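Local coordinates for protein NDP-rhamnosyltransferase (Saccharopolyspora spinosa, PDB 3TSA) that belongs to the GT-B class of glycosyltransferases, which are built from two Rossmann-like domains, at residues E105-A110 / G132-P137; I126-G131 / L136-H141. One frame throughout, in Å; residues are numbered along the deposited sequence.

Interaction 1: E105-A110 / G132-P137; sequences EYLRLA and GLLDLP
Leu134 meets Leu107 and Ala110 where the end of helix 125-133 comes alongside the long helix 82-113, a compact example of a small aliphatic patch between two helices. The 132-137 segment begins in the last turn of its helix, where Gly132 offers its carbonyl to the turn that follows. Leu133 directs its CB toward the 105-110 segment but stays 4.8 Å from it at its nearest, and its side chain packs on His167 instead. Leu134 makes the actual contact. Its CG stands anti to the carbonyl carbon (chi1 -67°), and the second torsion is fully extended (chi2 180°). The CD1 methyl reaches Ala110, with CD1 3.2 Å from CB, closer than two carbons usually lie and a tight spot in the packing, if the model is exact here. Leu107 approaches obliquely and brings CD2 against the branched end of Leu134: the separation is 3.9 Å to Leu134 CD2, with Leu134 CG and CD1 hardly farther. Asp135 then turns the chain out of the helix. Its positive phi (50°) and the bond of its N to Gly132 O, 3.2 Å, belong to a Schellman motif, which closes the C-terminal end of helix 125-133. Leu136 points back toward helix 82-113 but packs on Pro115, and Pro137 is already paired through its backbone with Leu118 of strand 117-121. Helix 82-113 thus has neighbours on several sides: Tyr106 and Leu107 extend the packing along helix 125-133 to Ile126 and Leu130, Leu109 rests on Leu5, Leu33 and Ala35 of strands 3-7 and 31-36, and Leu109 also packs on Phe208 of the second subunit.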
ATOM      1  N   GLU A 105      -0.195  18.580 -19.539  1.00 20.88           N
ATOM      2  CA  GLU A 105      -0.434  17.166 -19.138  1.00 20.52           C
ATOM      3  C   GLU A 105      -1.367  17.098 -17.956  1.00 19.86           C
ATOM      4  O   GLU A 105      -2.241  16.188 -17.918  1.00 19.91           O
ATOM      5  CB  GLU A 105       0.844  16.477 -18.782  1.00 22.07           C
ATOM      6  CG  GLU A 105       1.623  16.045 -19.961  1.00 26.88           C
ATOM      7  CD  GLU A 105       2.989  15.706 -19.491  1.00 29.11           C
ATOM      8  OE1 GLU A 105       3.797  16.664 -19.285  1.00 31.33           O
ATOM      9  OE2 GLU A 105       3.222  14.483 -19.258  1.00 27.32           O
ATOM     10  N   TYR A 106      -1.201  18.007 -16.973  1.00 19.00           N
ATOM     11  CA  TYR A 106      -2.066  17.955 -15.758  1.00 19.81           C
ATOM     12  C   TYR A 106      -3.461  18.338 -16.084  1.00 19.72           C
ATOM     13  O   TYR A 106      -4.420  17.805 -15.522  1.00 19.39           O
ATOM     14  CB  TYR A 106      -1.503  18.802 -14.566  1.00 20.64           C
ATOM     15  CG  TYR A 106      -0.307  18.136 -13.814  1.00 22.86           C
ATOM     16  CD1 TYR A 106      -0.482  17.460 -12.561  1.00 26.31           C
ATOM     17  CD2 TYR A 106       0.973  18.158 -14.357  1.00 24.48           C
ATOM     18  CE1 TYR A 106       0.673  16.878 -11.877  1.00 22.71           C
ATOM     19  CE2 TYR A 106       2.075  17.592 -13.706  1.00 25.45           C
ATOM     20  CZ  TYR A 106       1.908  16.942 -12.480  1.00 27.57           C
ATOM     21  OH  TYR A 106       3.027  16.368 -11.895  1.00 25.73           O
ATOM     22  N   LEU A 107      -3.626  19.274 -17.037  1.00 18.78           N
ATOM     23  CA  LEU A 107      -5.006  19.654 -17.387  1.00 20.70           C
ATOM     24  C   LEU A 107      -5.702  18.517 -18.135  1.00 20.04           C
ATOM     25  O   LEU A 107      -6.857  18.264 -17.877  1.00 20.60           O
ATOM     26  CB  LEU A 107      -5.014  20.919 -18.249  1.00 20.67           C
ATOM     27  CG  LEU A 107      -4.645  22.222 -17.510  1.00 22.34           C
ATOM     28  CD1 LEU A 107      -4.387  23.269 -18.609  1.00 20.10           C
ATOM     29  CD2 LEU A 107      -5.811  22.620 -16.669  1.00 21.03           C
ATOM     30  N   ARG A 108      -4.951  17.815 -18.993  1.00 21.41           N
ATOM     31  CA  ARG A 108      -5.515  16.617 -19.695  1.00 23.89           C
ATOM     32  C   ARG A 108      -5.958  15.544 -18.694  1.00 23.04           C
ATOM     33  O   ARG A 108      -7.046  14.966 -18.783  1.00 23.84           O
ATOM     34  CB  ARG A 108      -4.493  16.036 -20.679  1.00 24.63           C
ATOM     35  CG  ARG A 108      -4.558  16.837 -22.005  1.00 30.84           C
ATOM     36  CD  ARG A 108      -3.273  16.792 -22.808  1.00 39.57           C
ATOM     37  NE  ARG A 108      -2.564  15.523 -22.785  1.00 45.31           N
ATOM     38  CZ  ARG A 108      -1.236  15.408 -22.841  1.00 48.12           C
ATOM     39  NH1 ARG A 108      -0.454  16.500 -22.937  1.00 47.50           N
ATOM     40  NH2 ARG A 108      -0.689  14.191 -22.803  1.00 46.53           N
ATOM     41  N   LEU A 109      -5.101  15.339 -17.707  1.00 22.00           N
ATOM     42  CA  LEU A 109      -5.325  14.311 -16.668  1.00 20.27           C
ATOM     43  C   LEU A 109      -6.537  14.698 -15.841  1.00 20.15           C
ATOM     44  O   LEU A 109      -7.408  13.880 -15.566  1.00 20.97           O
ATOM     45  CB  LEU A 109      -4.073  14.124 -15.817  1.00 21.09           C
ATOM     46  CG  LEU A 109      -4.207  13.191 -14.587  1.00 19.08           C
ATOM     47  CD1 LEU A 109      -4.775  11.750 -14.947  1.00 19.65           C
ATOM     48  CD2 LEU A 109      -2.930  13.056 -13.757  1.00 17.59           C
ATOM     49  N   ALA A 110      -6.595  15.947 -15.399  1.00 19.31           N
ATOM     50  CA  ALA A 110      -7.786  16.366 -14.628  1.00 21.76           C
ATOM     51  C   ALA A 110      -9.100  16.221 -15.400  1.00 22.22           C
ATOM     52  O   ALA A 110     -10.152  15.813 -14.857  1.00 22.60           O
ATOM     53  CB  ALA A 110      -7.577  17.818 -14.196  1.00 21.75           C
ATOM     54  N   GLY A 132      -6.331  26.393  -8.984  1.00 21.59           N
ATOM     55  CA  GLY A 132      -6.927  27.686  -9.401  1.00 20.72           C
ATOM     56  C   GLY A 132      -7.607  27.602 -10.771  1.00 20.25           C
ATOM     57  O   GLY A 132      -8.756  27.969 -10.947  1.00 21.33           O
ATOM     58  N   LEU A 133      -6.877  27.101 -11.738  1.00 21.17           N
ATOM     59  CA  LEU A 133      -7.374  27.022 -13.107  1.00 22.70           C
ATOM     60  C   LEU A 133      -8.592  26.145 -13.247  1.00 23.63           C
ATOM     61  O   LEU A 133      -9.471  26.411 -14.082  1.00 24.63           O
ATOM     62  CB  LEU A 133      -6.235  26.558 -14.004  1.00 22.77           C
ATOM     63  CG  LEU A 133      -5.371  27.640 -14.641  1.00 25.94           C
ATOM     64  CD1 LEU A 133      -4.792  28.575 -13.571  1.00 28.23           C
ATOM     65  CD2 LEU A 133      -4.194  26.971 -15.480  1.00 25.07           C
ATOM     66  N   LEU A 134      -8.670  25.090 -12.446  1.00 23.32           N
ATOM     67  CA  LEU A 134      -9.829  24.190 -12.487  1.00 23.10           C
ATOM     68  C   LEU A 134     -10.881  24.411 -11.419  1.00 22.63           C
ATOM     69  O   LEU A 134     -11.889  23.665 -11.327  1.00 21.01           O
ATOM     70  CB  LEU A 134      -9.335  22.729 -12.469  1.00 24.78           C
ATOM     71  CG  LEU A 134      -8.559  22.352 -13.762  1.00 25.83           C
ATOM     72  CD1 LEU A 134      -8.097  20.945 -13.702  1.00 31.02           C
ATOM     73  CD2 LEU A 134      -9.404  22.556 -15.060  1.00 31.21           C
ATOM     74  N   ASP A 135     -10.677  25.411 -10.585  1.00 23.67           N
ATOM     75  CA  ASP A 135     -11.577  25.624  -9.452  1.00 24.84           C
ATOM     76  C   ASP A 135     -11.829  24.337  -8.623  1.00 24.17           C
ATOM     77  O   ASP A 135     -12.974  23.951  -8.331  1.00 22.70           O
ATOM     78  CB  ASP A 135     -12.945  26.211  -9.934  1.00 25.67           C
ATOM     79  CG  ASP A 135     -13.799  26.766  -8.773  1.00 29.87           C
ATOM     80  OD1 ASP A 135     -13.259  27.150  -7.717  1.00 30.94           O
ATOM     81  OD2 ASP A 135     -15.033  26.835  -8.923  1.00 34.95           O
ATOM     82  N   LEU A 136     -10.750  23.623  -8.285  1.00 23.09           N
ATOM     83  CA  LEU A 136     -10.856  22.499  -7.346  1.00 22.38           C
ATOM     84  C   LEU A 136     -10.108  22.874  -6.074  1.00 20.80           C
ATOM     85  O   LEU A 136      -9.034  23.501  -6.160  1.00 20.63           O
ATOM     86  CB  LEU A 136     -10.196  21.264  -7.950  1.00 19.83           C
ATOM     87  CG  LEU A 136     -10.781  20.782  -9.295  1.00 24.71           C
ATOM     88  CD1 LEU A 136      -9.729  19.894  -9.987  1.00 23.35           C
ATOM     89  CD2 LEU A 136     -12.120  20.095  -9.073  1.00 28.47           C
ATOM     90  N   PRO A 137     -10.622  22.386  -4.927  1.00 19.83           N
ATOM     91  CA  PRO A 137     -10.002  22.538  -3.588  1.00 18.45           C
ATOM     92  C   PRO A 137      -8.649  21.878  -3.535  1.00 17.46           C
ATOM     93  O   PRO A 137      -8.468  20.784  -4.104  1.00 17.23           O
ATOM     94  CB  PRO A 137     -11.027  21.891  -2.659  1.00 20.87           C
ATOM     95  CG  PRO A 137     -11.772  20.933  -3.496  1.00 22.61           C
ATOM     96  CD  PRO A 137     -11.803  21.511  -4.878  1.00 21.10           C
TER

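Interaction 2: I126-G131 / L136-H141; sequences IGRVLG and LPVVLH
Val138 lies with its CG2 methyl against the backbone of Gly127 and Gly131, showing how a beta-alpha-beta unit seats a helix on the strand that follows it. CG2 is anti to the carbonyl carbon of Val138, while CG1 is anti to the backbone N (chi1 168°); this rotation brings CG2 to 3.6 Å from Gly127 O and 3.8 Å from Gly131 CA. Since Gly131 has no side chain to intervene, the methyl rests directly on the helix backbone. Farther along the strand, Arg128 and Leu140 meet at about a right angle, the CG methylene of the arginine 4.0 Å from Leu140 CD2. Beyond that methylene the arginine chain bends at chi3 (71°), and its NH2 is hydrogen-bonded to Pro173 O. The axes of helix 126-131 and strand 138-141 run nearly antiparallel, 9.2 Å apart, as befits a helix that returns across its sheet. Where the chain reverses, Leu136 N donates to Gly131 O at 3.0 Å, the longer-range bond of a Schellman motif. The donor lies in the carbonyl plane and on a lone pair, though the N-H is bent to 144°. Leu136 O stands 3.3 Å from Gly131 O, an acceptor near an acceptor. Chemically, then, one backbone hydrogen bond joins the two segments at the reversal, part of the two-bond Schellman motif, and probably has to offset a mild repulsion between oxygens, while the rest of this buried interface is nonpolar van der Waals packing, partly of a methyl on the glycine backbone.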
ATOM      1  N   ILE A 126       2.786  23.280  -9.251  1.00 15.90           N
ATOM      2  CA  ILE A 126       1.791  22.890 -10.266  1.00 19.05           C
ATOM      3  C   ILE A 126       0.427  22.564  -9.662  1.00 17.36           C
ATOM      4  O   ILE A 126      -0.622  22.903 -10.246  1.00 17.51           O
ATOM      5  CB  ILE A 126       2.292  21.704 -11.112  1.00 19.42           C
ATOM      6  CG1 ILE A 126       1.209  21.284 -12.155  1.00 23.02           C
ATOM      7  CG2 ILE A 126       2.577  20.496 -10.242  1.00 20.65           C
ATOM      8  CD1 ILE A 126       0.830  22.362 -13.111  1.00 22.03           C
ATOM      9  N   GLY A 127       0.386  21.842  -8.523  1.00 18.20           N
ATOM     10  CA  GLY A 127      -0.930  21.538  -7.943  1.00 17.77           C
ATOM     11  C   GLY A 127      -1.790  22.736  -7.546  1.00 17.23           C
ATOM     12  O   GLY A 127      -3.014  22.749  -7.670  1.00 18.45           O
ATOM     13  N   ARG A 128      -1.130  23.775  -7.073  1.00 17.42           N
ATOM     14  CA  ARG A 128      -1.794  25.016  -6.759  1.00 14.91           C
ATOM     15  C   ARG A 128      -2.311  25.755  -8.041  1.00 15.62           C
ATOM     16  O   ARG A 128      -3.444  26.288  -8.031  1.00 17.85           O
ATOM     17  CB  ARG A 128      -0.895  25.927  -5.948  1.00 18.04           C
ATOM     18  CG  ARG A 128      -0.591  25.319  -4.567  1.00 17.57           C
ATOM     19  CD  ARG A 128       0.367  26.196  -3.779  1.00 17.72           C
ATOM     20  NE  ARG A 128      -0.351  27.400  -3.386  1.00 23.00           N
ATOM     21  CZ  ARG A 128       0.213  28.433  -2.751  1.00 23.35           C
ATOM     22  NH1 ARG A 128       1.502  28.386  -2.419  1.00 23.35           N
ATOM     23  NH2 ARG A 128      -0.538  29.514  -2.428  1.00 26.27           N
ATOM     24  N   VAL A 129      -1.474  25.811  -9.079  1.00 19.27           N
ATOM     25  CA  VAL A 129      -1.885  26.350 -10.390  1.00 18.70           C
ATOM     26  C   VAL A 129      -3.098  25.549 -10.864  1.00 19.83           C
ATOM     27  O   VAL A 129      -4.123  26.128 -11.235  1.00 18.96           O
ATOM     28  CB  VAL A 129      -0.728  26.371 -11.393  1.00 19.33           C
ATOM     29  CG1 VAL A 129      -1.241  26.770 -12.823  1.00 20.37           C
ATOM     30  CG2 VAL A 129       0.388  27.381 -10.898  1.00 19.26           C
ATOM     31  N   LEU A 130      -2.984  24.215 -10.864  1.00 20.03           N
ATOM     32  CA  LEU A 130      -4.064  23.365 -11.361  1.00 19.74           C
ATOM     33  C   LEU A 130      -5.361  23.625 -10.581  1.00 19.17           C
ATOM     34  O   LEU A 130      -6.427  23.786 -11.159  1.00 19.47           O
ATOM     35  CB  LEU A 130      -3.663  21.894 -11.247  1.00 18.62           C
ATOM     36  CG  LEU A 130      -4.516  20.835 -11.942  1.00 22.23           C
ATOM     37  CD1 LEU A 130      -4.487  21.153 -13.399  1.00 20.28           C
ATOM     38  CD2 LEU A 130      -3.948  19.394 -11.658  1.00 21.20           C
ATOM     39  N   GLY A 131      -5.266  23.694  -9.262  1.00 19.63           N
ATOM     40  CA  GLY A 131      -6.408  24.011  -8.453  1.00 19.06           C
ATOM     41  C   GLY A 131      -7.109  25.338  -8.773  1.00 20.78           C
ATOM     42  O   GLY A 131      -8.326  25.389  -8.758  1.00 20.95           O
ATOM     43  N   LEU A 136     -10.750  23.623  -8.285  1.00 23.09           N
ATOM     44  CA  LEU A 136     -10.856  22.499  -7.346  1.00 22.38           C
ATOM     45  C   LEU A 136     -10.108  22.874  -6.074  1.00 20.80           C
ATOM     46  O   LEU A 136      -9.034  23.501  -6.160  1.00 20.63           O
ATOM     47  CB  LEU A 136     -10.196  21.264  -7.950  1.00 19.83           C
ATOM     48  CG  LEU A 136     -10.781  20.782  -9.295  1.00 24.71           C
ATOM     49  CD1 LEU A 136      -9.729  19.894  -9.987  1.00 23.35           C
ATOM     50  CD2 LEU A 136     -12.120  20.095  -9.073  1.00 28.47           C
ATOM     51  N   PRO A 137     -10.622  22.386  -4.927  1.00 19.83           N
ATOM     52  CA  PRO A 137     -10.002  22.538  -3.588  1.00 18.45           C
ATOM     53  C   PRO A 137      -8.649  21.878  -3.535  1.00 17.46           C
ATOM     54  O   PRO A 137      -8.468  20.784  -4.104  1.00 17.23           O
ATOM     55  CB  PRO A 137     -11.027  21.891  -2.659  1.00 20.87           C
ATOM     56  CG  PRO A 137     -11.772  20.933  -3.496  1.00 22.61           C
ATOM     57  CD  PRO A 137     -11.803  21.511  -4.878  1.00 21.10           C
ATOM     58  N   VAL A 138      -7.703  22.578  -2.910  1.00 15.72           N
ATOM     59  CA  VAL A 138      -6.347  22.121  -2.775  1.00 17.06           C
ATOM     60  C   VAL A 138      -6.080  21.945  -1.298  1.00 17.58           C
ATOM     61  O   VAL A 138      -6.212  22.901  -0.517  1.00 18.62           O
ATOM     62  CB  VAL A 138      -5.339  23.077  -3.451  1.00 17.07           C
ATOM     63  CG1 VAL A 138      -3.915  22.731  -3.057  1.00 18.46           C
ATOM     64  CG2 VAL A 138      -5.458  22.963  -4.979  1.00 19.52           C
ATOM     65  N   VAL A 139      -5.657  20.739  -0.936  1.00 16.80           N
ATOM     66  CA  VAL A 139      -5.192  20.504   0.427  1.00 17.43           C
ATOM     67  C   VAL A 139      -3.694  20.339   0.287  1.00 16.85           C
ATOM     68  O   VAL A 139      -3.202  19.408  -0.410  1.00 16.60           O
ATOM     69  CB  VAL A 139      -5.809  19.230   1.009  1.00 17.63           C
ATOM     70  CG1 VAL A 139      -5.159  18.895   2.404  1.00 16.14           C
ATOM     71  CG2 VAL A 139      -7.382  19.371   1.241  1.00 18.23           C
ATOM     72  N   LEU A 140      -2.934  21.247   0.890  1.00 16.32           N
ATOM     73  CA  LEU A 140      -1.483  21.150   0.820  1.00 13.93           C
ATOM     74  C   LEU A 140      -1.014  20.125   1.885  1.00 14.05           C
ATOM     75  O   LEU A 140      -1.612  19.991   2.960  1.00 16.80           O
ATOM     76  CB  LEU A 140      -0.781  22.529   1.100  1.00 15.82           C
ATOM     77  CG  LEU A 140      -0.773  23.511  -0.073  1.00 19.69           C
ATOM     78  CD1 LEU A 140       0.275  24.625   0.253  1.00 22.98           C
ATOM     79  CD2 LEU A 140      -0.495  22.814  -1.420  1.00 19.61           C
ATOM     80  N   HIS A 141       0.073  19.419   1.576  1.00 13.96           N
ATOM     81  CA  HIS A 141       0.667  18.456   2.532  1.00 14.15           C
ATOM     82  C   HIS A 141       2.149  18.723   2.793  1.00 15.22           C
ATOM     83  O   HIS A 141       2.970  18.621   1.876  1.00 13.42           O
ATOM     84  CB  HIS A 141       0.497  17.029   1.961  1.00 15.32           C
ATOM     85  CG  HIS A 141       0.720  15.955   2.974  1.00 19.32           C
ATOM     86  ND1 HIS A 141       1.986  15.534   3.313  1.00 22.81           N
ATOM     87  CD2 HIS A 141      -0.141  15.240   3.744  1.00 20.97           C
ATOM     88  CE1 HIS A 141       1.897  14.598   4.247  1.00 20.58           C
ATOM     89  NE2 HIS A 141       0.626  14.411   4.542  1.00 19.78           N
TER

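Both interactions draw on helix 125-133 and share Leu136 and Pro137, and their centres lie about 9 Å apart. Interaction 2 is the more deeply buried, joining the helix to strand 138-141 within one beta-alpha-beta unit of the parallel sheet; interaction 1 lies farther out and is partly buried, joining the helix end to its neighbour 82-113. The first contact is purely aliphatic, whereas the second adds a backbone hydrogen bond and close packing against glycines. They are continuous through packing of Leu130 CD1 on Leu107 CD2, 3.8 Å apart, and of Tyr106 on Ile126. A single Schellman motif serves both, its two bonds divided between them.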